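Local coordinates for protein CopC (PDB 5ICU) that binds copper(II) in the periplasm through a cupredoxin-like beta-sandwich domain and probably serves as a copper chaperone in metal homeostasis, at residues 52-55 with 56-59. Numbering follows the deposited sequence.
Sequences KGQA and DKPR
Gln54 and Asp56 send their side chains out side by side, and their closest polar ends, Gln54 OE1 and Asp56 OD1, come to 3.5 Å. Both are acceptors, so the pair is one of proximity rather than bonding, although amide and carboxylate lie nearly coplanar, 25° apart. With the Asp56 chi1 at 72°, CG sits between the backbone N and the carbonyl carbon, and OD1 comes within 3.7 Å of Gln54 CB. Beneath these side chains the backbone folds into a type I beta turn running from Gln54 to Lys57. The turn is closed by Lys57 N donating to Gln54 O at 3.0 Å; the N-H meets the oxygen at 157° but from above the carbonyl plane. The bond to Ala55 CB points away from the following residues overall, yet CB still lies 3.2 Å from Asp56 N. One water spans the base of the turn, accepting from Gln54 N at 2.8 Å and donating to Lys57 O at 2.7 Å. This exposed loop links strand 46-50 of one sheet to strand 60-64 of the other in the beta sandwich, and backbone hydrogen bonds of Lys52 with Thr62 and of Pro58 with Val30 tie its arms to the fold.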
ATOM      1  N   LYS A  52       9.518   1.500  -1.141  1.00 10.08           N
ATOM      2  CA  LYS A  52      10.887   1.124  -0.772  1.00 11.56           C
ATOM      3  C   LYS A  52      10.945  -0.359  -0.527  1.00 10.24           C
ATOM      4  O   LYS A  52       9.922  -1.013  -0.330  1.00  9.44           O
ATOM      5  CB  LYS A  52      11.453   1.954   0.373  1.00 15.04           C
ATOM      6  CG  LYS A  52      10.771   1.843   1.651  1.00 17.43           C
ATOM      7  CD  LYS A  52      11.545   2.585   2.753  1.00 20.56           C
ATOM      8  CE  LYS A  52      11.449   4.098   2.662  1.00 22.56           C
ATOM      9  NZ  LYS A  52      12.427   4.752   3.606  1.00 25.52           N
ATOM     10  N   GLY A  53      12.143  -0.888  -0.672  1.00 10.27           N
ATOM     11  CA  GLY A  53      12.388  -2.302  -0.393  1.00 10.73           C
ATOM     12  C   GLY A  53      13.775  -2.534   0.130  1.00 11.85           C
ATOM     13  O   GLY A  53      14.592  -1.632   0.181  1.00 12.56           O
ATOM     14  N   GLN A  54      14.043  -3.778   0.472  1.00 12.70           N
ATOM     15  CA  GLN A  54      15.344  -4.234   0.969  1.00 13.99           C
ATOM     16  C   GLN A  54      15.761  -5.374   0.070  1.00 13.26           C
ATOM     17  O   GLN A  54      14.945  -6.244  -0.261  1.00 11.70           O
ATOM     18  CB  GLN A  54      15.230  -4.735   2.425  1.00 16.65           C
ATOM     19  CG  GLN A  54      14.666  -3.746   3.438  1.00 19.40           C
ATOM     20  CD  GLN A  54      14.750  -4.258   4.869  1.00 22.72           C
ATOM     21  OE1 GLN A  54      15.119  -5.420   5.130  1.00 26.15           O
ATOM     22  NE2 GLN A  54      14.432  -3.371   5.830  1.00 25.14           N
ATOM     23  N   ALA A  55      17.042  -5.407  -0.316  1.00 13.77           N
ATOM     24  CA  ALA A  55      17.512  -6.389  -1.278  1.00 13.79           C
ATOM     25  C   ALA A  55      17.345  -7.861  -0.877  1.00 13.84           C
ATOM     26  O   ALA A  55      17.140  -8.734  -1.723  1.00 14.49           O
ATOM     27  CB  ALA A  55      18.987  -6.133  -1.572  1.00 14.41           C
ATOM     28  N   ASP A  56      17.424  -8.106   0.425  1.00 14.13           N
ATOM     29  CA  ASP A  56      17.255  -9.457   0.955  1.00 14.91           C
ATOM     30  C   ASP A  56      15.798  -9.927   1.067  1.00 13.73           C
ATOM     31  O   ASP A  56      15.551 -11.085   1.364  1.00 14.14           O
ATOM     32  CB  ASP A  56      18.059  -9.659   2.244  1.00 16.95           C
ATOM     33  CG  ASP A  56      17.511  -8.935   3.424  1.00 18.44           C
ATOM     34  OD1 ASP A  56      16.683  -8.026   3.313  1.00 20.53           O
ATOM     35  OD2 ASP A  56      17.954  -9.299   4.550  1.00 22.09           O
ATOM     36  N   LYS A  57      14.847  -9.038   0.771  1.00 12.25           N
ATOM     37  CA  LYS A  57      13.408  -9.354   0.768  1.00 11.82           C
ATOM     38  C   LYS A  57      12.805  -8.888  -0.558  1.00 10.54           C
ATOM     39  O   LYS A  57      12.008  -7.925  -0.608  1.00  9.77           O
ATOM     40  CB  LYS A  57      12.706  -8.670   1.916  1.00 12.75           C
ATOM     41  CG  LYS A  57      13.189  -9.181   3.249  1.00 14.78           C
ATOM     42  CD  LYS A  57      12.393  -8.557   4.367  1.00 16.62           C
ATOM     43  CE  LYS A  57      12.870  -9.093   5.704  1.00 19.21           C
ATOM     44  NZ  LYS A  57      11.779  -8.940   6.695  1.00 20.79           N
ATOM     45  N   PRO A  58      13.164  -9.575  -1.655  1.00 10.01           N
ATOM     46  CA  PRO A  58      12.778  -9.076  -2.988  1.00  9.59           C
ATOM     47  C   PRO A  58      11.270  -9.048  -3.240  1.00  8.99           C
ATOM     48  O   PRO A  58      10.799  -8.332  -4.133  1.00  8.36           O
ATOM     49  CB  PRO A  58      13.419 -10.097  -3.945  1.00  9.81           C
ATOM     50  CG  PRO A  58      13.763 -11.297  -3.135  1.00 10.66           C
ATOM     51  CD  PRO A  58      13.988 -10.816  -1.740  1.00 10.60           C
ATOM     52  N   ARG A  59      10.510  -9.816  -2.462  1.00  9.26           N
ATOM     53  CA  ARG A  59       9.073  -9.929  -2.688  1.00  9.43           C
ATOM     54  C   ARG A  59       8.276  -8.874  -1.928  1.00  9.15           C
ATOM     55  O   ARG A  59       7.049  -8.897  -1.988  1.00  8.76           O
ATOM     56  CB  ARG A  59       8.563 -11.314  -2.303  1.00 10.67           C
ATOM     57  CG  ARG A  59       9.270 -12.411  -3.030  1.00 12.11           C
ATOM     58  CD  ARG A  59       8.574 -13.742  -2.853  1.00 14.41           C
ATOM     59  NE  ARG A  59       9.224 -14.747  -3.643  1.00 17.80           N
ATOM     60  CZ  ARG A  59       8.837 -16.013  -3.744  1.00 20.73           C
ATOM     61  NH1 ARG A  59       7.757 -16.447  -3.090  1.00 22.74           N
ATOM     62  NH2 ARG A  59       9.544 -16.831  -4.532  1.00 22.59           N
TER
HETATM   63  O   HOH W   1      11.784  -5.495   0.428  1.00  9.18           O